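Long-range contacts in Phthiocerol/phenolphthiocerol synthesis polyketide synthase type I PpsC (Mycobacterium tuberculosis, PDB 5NJI), which probably dehydrates beta-hydroxyacyl intermediates during polyketide chain extension through its dehydratase domain, captured here with a dodecenoyl-CoA thioester bound: residues L57-I62 with G188-G193; V209-S214 with P226-I231. The protein carries 1 engineered substitution. All coordinates share one frame; numbering follows the deposited sequence.

Contact 1. Residues L57-I62 with G188-G193; sequences LADFVI and GPAFQG. Engineered in segment 57-62: Phe60 (natural residue His). With 8Z2 (~{S}-[2-[3-[[(2~{R})-4-[[[(2~{R},3~{S},4~{R},5~{R})-5-(6-aminopurin-9-yl)-4-oxidanyl-3-phosphonooxy-oxolan-2-yl]methoxy-oxidanyl-phosphoryl]oxy-oxidanyl-phosphoryl]oxy-3,3-dimethyl-2-oxidanyl-butanoyl]amino]propanoylamino]ethyl] (~{E})-dodec-2-enethioate), chain B.
Asp59 and Gly188 bring the two backbones together, their CA atoms 4.1 Å apart, where the 3-10 turn 57-59 enters strand 60-62 and the chain leaves strand 185-187. In this double-hotdog dehydratase fold the pairing of those two short strands is continued by a backbone hydrogen bond from Gly188 N to Asp59 O, 2.7 Å long. The Asp59 side chain adds a second grip. Its CG lies beside the backbone N and anti to the carbonyl carbon, which carries the carboxylate to the 3-10 segment 189-191. There OD2 takes the N-H of Ala190 at 2.8 Å on its anti side, 20° out of the carboxylate plane, while Pro189 CD packs 3.4 Å from the same Asp59 oxygen. The side chains of Phe191 and the engineered Phe60, His in the natural sequence, cross at about a right angle, with their ring planes at 59°, neither stacked nor edge-to-face; Phe60 CD1 sits over one face of Phe191, offset toward the rim, 3.6 Å from Phe191 CE2. Asp230 of helix 226-234 touches both rings. At the far end of the Phe60 ring, CZ lies 3.6 Å from the thioester carbonyl oxygen OA1 of the ligand, with the ligand's CA2 in plane at the ring edge.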
loop_
_atom_site.group_PDB
_atom_site.type_symbol
_atom_site.label_atom_id
_atom_site.label_comp_id
_atom_site.label_asym_id
_atom_site.label_seq_id
_atom_site.Cartn_x
_atom_site.Cartn_y
_atom_site.Cartn_z
ATOM N N LEU A 57 0.215 -12.714 -4.597
ATOM C CA LEU A 57 -0.104 -11.731 -5.660
ATOM C C LEU A 57 -1.472 -12.190 -6.315
ATOM O O LEU A 57 -2.233 -11.391 -6.740
ATOM C CB LEU A 57 1.014 -11.548 -6.764
ATOM C CG LEU A 57 2.224 -10.640 -6.393
ATOM C CD1 LEU A 57 2.956 -11.068 -5.139
ATOM C CD2 LEU A 57 3.161 -10.416 -7.575
ATOM N N ALA A 58 -1.638 -13.496 -6.530
ATOM C CA ALA A 58 -2.910 -13.976 -7.115
ATOM C C ALA A 58 -4.191 -13.532 -6.369
ATOM O O ALA A 58 -5.255 -13.576 -6.913
ATOM C CB ALA A 58 -2.975 -15.537 -7.317
ATOM N N ASP A 59 -4.051 -13.144 -5.112
ATOM C CA ASP A 59 -5.212 -12.772 -4.327
ATOM C C ASP A 59 -5.577 -11.297 -4.460
ATOM O O ASP A 59 -6.523 -10.848 -3.796
ATOM C CB ASP A 59 -4.976 -13.134 -2.863
ATOM C CG ASP A 59 -5.242 -14.609 -2.564
ATOM O OD1 ASP A 59 -5.493 -15.399 -3.508
ATOM O OD2 ASP A 59 -5.228 -14.982 -1.378
ATOM N N PHE A 60 -4.889 -10.537 -5.314
ATOM C CA PHE A 60 -5.261 -9.150 -5.571
ATOM C C PHE A 60 -5.704 -9.026 -7.024
ATOM O O PHE A 60 -4.871 -9.017 -7.932
ATOM C CB PHE A 60 -4.123 -8.191 -5.266
ATOM C CG PHE A 60 -4.603 -6.786 -5.084
ATOM C CD1 PHE A 60 -5.036 -6.349 -3.845
ATOM C CD2 PHE A 60 -4.715 -5.940 -6.168
ATOM C CE1 PHE A 60 -5.501 -5.072 -3.683
ATOM C CE2 PHE A 60 -5.192 -4.663 -6.018
ATOM C CZ PHE A 60 -5.599 -4.232 -4.766
ATOM N N VAL A 61 -7.007 -8.943 -7.228
ATOM C CA VAL A 61 -7.614 -9.059 -8.546
ATOM C C VAL A 61 -8.550 -7.883 -8.778
ATOM O O VAL A 61 -9.273 -7.456 -7.874
ATOM C CB VAL A 61 -8.359 -10.398 -8.668
ATOM C CG1 VAL A 61 -9.191 -10.466 -9.950
ATOM C CG2 VAL A 61 -7.363 -11.553 -8.585
ATOM N N ILE A 62 -8.511 -7.336 -9.987
ATOM C CA ILE A 62 -9.433 -6.293 -10.420
ATOM C C ILE A 62 -10.031 -6.735 -11.748
ATOM O O ILE A 62 -9.294 -7.003 -12.703
ATOM C CB ILE A 62 -8.748 -4.926 -10.562
ATOM C CG1 ILE A 62 -8.177 -4.476 -9.215
ATOM C CG2 ILE A 62 -9.746 -3.894 -11.106
ATOM C CD1 ILE A 62 -7.580 -3.102 -9.219
ATOM N N GLY A 188 -8.714 -11.746 -2.581
ATOM C CA GLY A 188 -8.704 -13.124 -2.160
ATOM C C GLY A 188 -8.347 -13.266 -0.691
ATOM O O GLY A 188 -8.159 -12.289 0.035
ATOM N N PRO A 189 -8.233 -14.517 -0.233
ATOM C CA PRO A 189 -8.109 -14.750 1.220
ATOM C C PRO A 189 -6.935 -14.044 1.879
ATOM O O PRO A 189 -7.041 -13.601 3.030
ATOM C CB PRO A 189 -7.973 -16.275 1.302
ATOM C CG PRO A 189 -8.713 -16.775 0.104
ATOM C CD PRO A 189 -8.467 -15.771 -0.978
ATOM N N ALA A 190 -5.804 -13.926 1.184
ATOM C CA ALA A 190 -4.649 -13.309 1.797
ATOM C C ALA A 190 -4.909 -11.854 2.172
ATOM O O ALA A 190 -4.263 -11.349 3.086
ATOM C CB ALA A 190 -3.449 -13.413 0.870
ATOM N N PHE A 191 -5.844 -11.188 1.509
ATOM C CA PHE A 191 -6.141 -9.781 1.750
ATOM C C PHE A 191 -7.379 -9.559 2.598
ATOM O O PHE A 191 -7.730 -8.411 2.849
ATOM C CB PHE A 191 -6.316 -9.043 0.414
ATOM C CG PHE A 191 -5.023 -8.777 -0.311
ATOM C CD1 PHE A 191 -4.408 -9.759 -1.063
ATOM C CD2 PHE A 191 -4.417 -7.532 -0.221
ATOM C CE1 PHE A 191 -3.199 -9.526 -1.709
ATOM C CE2 PHE A 191 -3.200 -7.283 -0.871
ATOM C CZ PHE A 191 -2.599 -8.276 -1.626
ATOM N N GLN A 192 -8.060 -10.619 3.031
ATOM C CA GLN A 192 -9.303 -10.473 3.789
ATOM C C GLN A 192 -8.987 -10.383 5.281
ATOM O O GLN A 192 -9.310 -11.261 6.091
ATOM C CB GLN A 192 -10.245 -11.626 3.469
ATOM C CG GLN A 192 -10.840 -11.547 2.055
ATOM C CD GLN A 192 -11.579 -12.815 1.657
ATOM O OE1 GLN A 192 -12.002 -13.581 2.517
ATOM N NE2 GLN A 192 -11.714 -13.056 0.348
ATOM N N GLY A 193 -8.358 -9.270 5.635
ATOM C CA GLY A 193 -7.894 -9.031 6.984
ATOM C C GLY A 193 -8.790 -8.199 7.870
ATOM O O GLY A 193 -8.485 -8.057 9.050
HETATM C C2 8Z2 B . 3.563 12.696 -13.871
HETATM C C4 8Z2 B . 1.748 12.057 -15.205
HETATM C C5 8Z2 B . 2.524 12.084 -16.263
HETATM C C6 8Z2 B . 3.785 12.424 -16.167
HETATM C C8 8Z2 B . 0.602 11.528 -16.946
HETATM C C10 8Z2 B . -13.111 2.404 -1.543
HETATM C C11 8Z2 B . -13.836 3.652 -1.238
HETATM C C12 8Z2 B . -14.942 3.857 -2.202
HETATM N N9 8Z2 B . 0.567 11.651 -15.622
HETATM N N7 8Z2 B . 1.823 11.735 -17.311
HETATM N N3 8Z2 B . 2.242 12.360 -13.991
HETATM N N1 8Z2 B . 4.336 12.741 -14.995
HETATM N N6 8Z2 B . 4.432 12.411 -17.305
HETATM C "C1'" 8Z2 B . -0.309 11.653 -14.279
HETATM C "C2'" 8Z2 B . -0.646 13.095 -14.225
HETATM O "O2'" 8Z2 B . -0.344 13.307 -12.853
HETATM C "C3'" 8Z2 B . -2.187 13.106 -14.711
HETATM O "O3'" 8Z2 B . -2.513 14.445 -15.185
HETATM C "C4'" 8Z2 B . -2.689 12.169 -13.423
HETATM O "O4'" 8Z2 B . -1.654 11.093 -13.596
HETATM C "C5'" 8Z2 B . -4.024 11.458 -13.267
HETATM O "O5'" 8Z2 B . -4.317 10.500 -14.213
HETATM P P1 8Z2 B . -4.384 10.683 -15.678
HETATM O O11 8Z2 B . -2.987 10.395 -15.982
HETATM O O12 8Z2 B . -4.568 12.062 -16.196
HETATM O O6 8Z2 B . -5.451 9.604 -16.459
HETATM P P2 8Z2 B . -4.870 8.356 -17.303
HETATM O O21 8Z2 B . -3.324 8.489 -17.636
HETATM O O22 8Z2 B . -5.382 7.830 -18.502
HETATM O O7 8Z2 B . -5.176 7.290 -16.103
HETATM C CPA 8Z2 B . -5.967 7.464 -14.914
HETATM C CPB 8Z2 B . -5.856 6.091 -14.199
HETATM C CP8 8Z2 B . -4.355 5.817 -13.998
HETATM C CP7 8Z2 B . -6.555 6.079 -12.877
HETATM C CP9 8Z2 B . -6.469 5.027 -15.102
HETATM O OP3 8Z2 B . -3.886 6.848 -13.223
HETATM C CP6 8Z2 B . -4.026 4.461 -13.321
HETATM O OP2 8Z2 B . -4.353 3.467 -13.861
HETATM N NP2 8Z2 B . -3.227 4.474 -12.264
HETATM C CP5 8Z2 B . -2.750 3.319 -11.538
HETATM C CP4 8Z2 B . -3.678 3.027 -10.374
HETATM C CP3 8Z2 B . -3.141 1.780 -9.635
HETATM O OP1 8Z2 B . -2.458 0.999 -10.204
HETATM N NP1 8Z2 B . -3.483 1.613 -8.381
HETATM C CP2 8Z2 B . -3.007 0.519 -7.591
HETATM C CP1 8Z2 B . -3.716 -0.748 -7.911
HETATM S S 8Z2 B . -5.464 -0.668 -7.409
HETATM P P3 8Z2 B . -1.555 14.977 -16.564
HETATM O O31 8Z2 B . -1.544 13.581 -17.515
HETATM O O32 8Z2 B . -0.176 15.170 -16.379
HETATM O O33 8Z2 B . -2.023 16.075 -17.415
HETATM C CA1 8Z2 B . -5.359 -0.783 -5.884
HETATM C CA2 8Z2 B . -6.652 -0.802 -5.157
HETATM O OA1 8Z2 B . -4.383 -0.868 -5.207
HETATM C CA3 8Z2 B . -6.607 -0.858 -3.681
HETATM C CA4 8Z2 B . -7.895 -0.828 -2.967
HETATM C CA5 8Z2 B . -7.747 -0.635 -1.479
HETATM C CA6 8Z2 B . -9.116 -0.552 -0.823
HETATM C CA7 8Z2 B . -9.766 0.832 -1.047
HETATM C CA8 8Z2 B . -11.267 0.817 -0.832
HETATM C CA9 8Z2 B . -11.910 2.224 -0.692
#

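Contact 2. Residues V209-S214 with P226-I231; sequences VRLPAS and PVMMDI. With 8Z2 (~{S}-[2-[3-[[(2~{R})-4-[[[(2~{R},3~{S},4~{R},5~{R})-5-(6-aminopurin-9-yl)-4-oxidanyl-3-phosphonooxy-oxolan-2-yl]methoxy-oxidanyl-phosphoryl]oxy-oxidanyl-phosphoryl]oxy-3,3-dimethyl-2-oxidanyl-butanoyl]amino]propanoylamino]ethyl] (~{E})-dodec-2-enethioate), chain B.
Apolar side chains of Val209, Leu211 and Pro212 pack here against one face of helix 226-234, the central helix of the second hotdog in this double-hotdog dehydratase fold. The extended chain at the end of strand 205-209 runs past the first turn and a half of the helix, and the contact is buried, with no hydrogen bond between the two segments. Ile231 meets most of the loop. The Ile231 and Val209 side chains slide past each other in opposite directions, Ile231 CG2 lying 3.7 Å from Val209 CG1, and the other branch of Ile231 carries CD1 to 3.7 Å from the carbonyl oxygen of Arg210. That same CD1 of Ile231 meets Pro212 CD tip to tip at 4.0 Å. Leu211, with CG anti to its backbone N (chi1 -173°), swings CD1 back to the helix, where this methyl reaches Val227 CG1 at 4.2 Å. Met228 is deposited in two conformers; in the one given, the chain bends at chi2 (78°) and brings SD near Leu211 CD1 and CE near Val209 CG2, details that hold for that copy alone and are doubtful. Leu299 of strand 292-300 touches Val209. Asp230 lines the ligand pocket: its OD2 is held by Gln234 NE2, while OD1 lies 3.5 Å from CA5 of the ligand's acyl chain.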
loop_
_atom_site.group_PDB
_atom_site.type_symbol
_atom_site.label_atom_id
_atom_site.label_comp_id
_atom_site.label_asym_id
_atom_site.label_seq_id
_atom_site.Cartn_x
_atom_site.Cartn_y
_atom_site.Cartn_z
ATOM N N VAL A 209 -8.229 -5.571 12.608
ATOM C CA VAL A 209 -7.528 -6.161 11.475
ATOM C C VAL A 209 -6.577 -7.254 11.930
ATOM O O VAL A 209 -6.114 -7.292 13.068
ATOM C CB VAL A 209 -6.777 -5.100 10.638
ATOM C CG1 VAL A 209 -7.776 -4.087 10.085
ATOM C CG2 VAL A 209 -5.655 -4.429 11.414
ATOM N N ARG A 210 -6.299 -8.171 11.006
ATOM C CA ARG A 210 -5.372 -9.257 11.248
ATOM C C ARG A 210 -4.741 -9.601 9.912
ATOM O O ARG A 210 -5.331 -9.364 8.858
ATOM C CB ARG A 210 -6.067 -10.487 11.821
ATOM C CG ARG A 210 -6.825 -11.260 10.770
ATOM C CD ARG A 210 -7.662 -12.362 11.371
ATOM N NE ARG A 210 -6.843 -13.439 11.916
ATOM C CZ ARG A 210 -6.355 -14.438 11.185
ATOM N NH1 ARG A 210 -6.596 -14.490 9.879
ATOM N NH2 ARG A 210 -5.622 -15.385 11.753
ATOM N N LEU A 211 -3.532 -10.128 9.961
ATOM C CA LEU A 211 -2.848 -10.540 8.758
ATOM C C LEU A 211 -3.137 -12.013 8.501
ATOM O O LEU A 211 -2.761 -12.852 9.331
ATOM C CB LEU A 211 -1.364 -10.314 8.905
ATOM C CG LEU A 211 -0.526 -10.538 7.657
ATOM C CD1 LEU A 211 -0.914 -9.522 6.554
ATOM C CD2 LEU A 211 0.946 -10.425 7.974
ATOM N N PRO A 212 -3.829 -12.370 7.414
ATOM C CA PRO A 212 -4.107 -13.788 7.171
ATOM C C PRO A 212 -2.824 -14.586 7.025
ATOM O O PRO A 212 -1.793 -14.081 6.588
ATOM C CB PRO A 212 -4.925 -13.778 5.876
ATOM C CG PRO A 212 -5.560 -12.433 5.837
ATOM C CD PRO A 212 -4.522 -11.517 6.431
ATOM N N ALA A 213 -2.904 -15.867 7.403
ATOM C CA ALA A 213 -1.722 -16.720 7.384
ATOM C C ALA A 213 -1.101 -16.791 6.001
ATOM O O ALA A 213 0.130 -16.837 5.874
ATOM C CB ALA A 213 -2.078 -18.126 7.866
ATOM N N SER A 214 -1.931 -16.810 4.950
ATOM C CA SER A 214 -1.411 -16.944 3.593
ATOM C C SER A 214 -0.688 -15.702 3.109
ATOM O O SER A 214 -0.130 -15.721 2.007
ATOM C CB SER A 214 -2.538 -17.289 2.613
ATOM O OG SER A 214 -3.541 -16.283 2.584
ATOM N N PRO A 226 2.961 -5.092 2.224
ATOM C CA PRO A 226 1.940 -4.562 1.354
ATOM C C PRO A 226 0.497 -5.049 1.673
ATOM O O PRO A 226 -0.441 -4.383 1.519
ATOM C CB PRO A 226 2.369 -5.052 -0.051
ATOM C CG PRO A 226 3.762 -5.355 0.056
ATOM C CD PRO A 226 4.065 -5.694 1.466
ATOM N N VAL A 227 0.396 -6.302 2.068
ATOM C CA VAL A 227 -0.969 -6.847 2.257
ATOM C C VAL A 227 -1.580 -6.169 3.468
ATOM O O VAL A 227 -2.668 -5.792 3.543
ATOM C CB VAL A 227 -1.017 -8.400 2.477
ATOM C CG1 VAL A 227 -2.394 -8.888 2.726
ATOM C CG2 VAL A 227 -0.305 -9.089 1.332
ATOM N N MET A 228 -0.764 -6.028 4.496
ATOM C CA MET A 228 -1.183 -5.255 5.679
ATOM C C MET A 228 -1.669 -3.618 5.545
ATOM O O MET A 228 -2.650 -3.172 5.887
ATOM C CB MET A 228 -0.230 -5.328 6.924
ATOM C CG MET A 228 -0.852 -4.920 8.219
ATOM S SD MET A 228 -1.869 -6.334 8.762
ATOM C CE MET A 228 -2.133 -6.085 10.472
ATOM N N MET A 229 -0.824 -3.007 4.714
ATOM C CA MET A 229 -1.109 -1.666 4.264
ATOM C C MET A 229 -2.444 -1.700 3.451
ATOM O O MET A 229 -3.262 -0.904 3.643
ATOM C CB MET A 229 -0.023 -0.995 3.404
ATOM C CG MET A 229 -0.408 0.378 2.921
ATOM S SD MET A 229 1.053 1.110 2.216
ATOM C CE MET A 229 0.366 2.579 1.541
ATOM N N ASP A 230 -2.599 -2.641 2.513
ATOM C CA ASP A 230 -3.842 -2.686 1.769
ATOM C C ASP A 230 -5.032 -2.912 2.694
ATOM O O ASP A 230 -6.081 -2.286 2.512
ATOM C CB ASP A 230 -3.797 -3.775 0.693
ATOM C CG ASP A 230 -4.979 -3.672 -0.260
ATOM O OD1 ASP A 230 -4.942 -2.785 -1.146
ATOM O OD2 ASP A 230 -5.961 -4.439 -0.105
ATOM N N ILE A 231 -4.894 -3.818 3.672
ATOM C CA ILE A 231 -5.972 -4.082 4.626
ATOM C C ILE A 231 -6.337 -2.808 5.364
ATOM O O ILE A 231 -7.516 -2.472 5.522
ATOM C CB ILE A 231 -5.562 -5.211 5.596
ATOM C CG1 ILE A 231 -5.536 -6.560 4.885
ATOM C CG2 ILE A 231 -6.521 -5.282 6.804
ATOM C CD1 ILE A 231 -4.686 -7.617 5.620
HETATM C C2 8Z2 B . 3.563 12.696 -13.871
HETATM C C4 8Z2 B . 1.748 12.057 -15.205
HETATM C C5 8Z2 B . 2.524 12.084 -16.263
HETATM C C6 8Z2 B . 3.785 12.424 -16.167
HETATM C C8 8Z2 B . 0.602 11.528 -16.946
HETATM C C10 8Z2 B . -13.111 2.404 -1.543
HETATM C C11 8Z2 B . -13.836 3.652 -1.238
HETATM C C12 8Z2 B . -14.942 3.857 -2.202
HETATM N N9 8Z2 B . 0.567 11.651 -15.622
HETATM N N7 8Z2 B . 1.823 11.735 -17.311
HETATM N N3 8Z2 B . 2.242 12.360 -13.991
HETATM N N1 8Z2 B . 4.336 12.741 -14.995
HETATM N N6 8Z2 B . 4.432 12.411 -17.305
HETATM C "C1'" 8Z2 B . -0.309 11.653 -14.279
HETATM C "C2'" 8Z2 B . -0.646 13.095 -14.225
HETATM O "O2'" 8Z2 B . -0.344 13.307 -12.853
HETATM C "C3'" 8Z2 B . -2.187 13.106 -14.711
HETATM O "O3'" 8Z2 B . -2.513 14.445 -15.185
HETATM C "C4'" 8Z2 B . -2.689 12.169 -13.423
HETATM O "O4'" 8Z2 B . -1.654 11.093 -13.596
HETATM C "C5'" 8Z2 B . -4.024 11.458 -13.267
HETATM O "O5'" 8Z2 B . -4.317 10.500 -14.213
HETATM P P1 8Z2 B . -4.384 10.683 -15.678
HETATM O O11 8Z2 B . -2.987 10.395 -15.982
HETATM O O12 8Z2 B . -4.568 12.062 -16.196
HETATM O O6 8Z2 B . -5.451 9.604 -16.459
HETATM P P2 8Z2 B . -4.870 8.356 -17.303
HETATM O O21 8Z2 B . -3.324 8.489 -17.636
HETATM O O22 8Z2 B . -5.382 7.830 -18.502
HETATM O O7 8Z2 B . -5.176 7.290 -16.103
HETATM C CPA 8Z2 B . -5.967 7.464 -14.914
HETATM C CPB 8Z2 B . -5.856 6.091 -14.199
HETATM C CP8 8Z2 B . -4.355 5.817 -13.998
HETATM C CP7 8Z2 B . -6.555 6.079 -12.877
HETATM C CP9 8Z2 B . -6.469 5.027 -15.102
HETATM O OP3 8Z2 B . -3.886 6.848 -13.223
HETATM C CP6 8Z2 B . -4.026 4.461 -13.321
HETATM O OP2 8Z2 B . -4.353 3.467 -13.861
HETATM N NP2 8Z2 B . -3.227 4.474 -12.264
HETATM C CP5 8Z2 B . -2.750 3.319 -11.538
HETATM C CP4 8Z2 B . -3.678 3.027 -10.374
HETATM C CP3 8Z2 B . -3.141 1.780 -9.635
HETATM O OP1 8Z2 B . -2.458 0.999 -10.204
HETATM N NP1 8Z2 B . -3.483 1.613 -8.381
HETATM C CP2 8Z2 B . -3.007 0.519 -7.591
HETATM C CP1 8Z2 B . -3.716 -0.748 -7.911
HETATM S S 8Z2 B . -5.464 -0.668 -7.409
HETATM P P3 8Z2 B . -1.555 14.977 -16.564
HETATM O O31 8Z2 B . -1.544 13.581 -17.515
HETATM O O32 8Z2 B . -0.176 15.170 -16.379
HETATM O O33 8Z2 B . -2.023 16.075 -17.415
HETATM C CA1 8Z2 B . -5.359 -0.783 -5.884
HETATM C CA2 8Z2 B . -6.652 -0.802 -5.157
HETATM O OA1 8Z2 B . -4.383 -0.868 -5.207
HETATM C CA3 8Z2 B . -6.607 -0.858 -3.681
HETATM C CA4 8Z2 B . -7.895 -0.828 -2.967
HETATM C CA5 8Z2 B . -7.747 -0.635 -1.479
HETATM C CA6 8Z2 B . -9.116 -0.552 -0.823
HETATM C CA7 8Z2 B . -9.766 0.832 -1.047
HETATM C CA8 8Z2 B . -11.267 0.817 -0.832
HETATM C CA9 8Z2 B . -11.910 2.224 -0.692
#

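How the contacts relate
From the N terminus, segment 57-62 is met again only after 125 intervening residues, when contact 1 closes a long loop at 188-193 and ties the earlier and later parts of the dehydratase domain together. The chain then runs through strands 194-200 and 205-209 before contact 2 opens; after 11 residues beyond Ser214, helix 226-234 closes that much shorter loop. The two loops stand in series, neither nested nor crossed. The centres of the two contacts are nonetheless about 9 Å apart: a probable hydrogen bond of 2.9 Å joins Gly193 O to Arg210 N, and Ala190 packs near Pro212, Ser214 and Val227. Both contacts touch the bound thioester ligand, contact 1 through Phe60 and Ile62, contact 2 through Asp230.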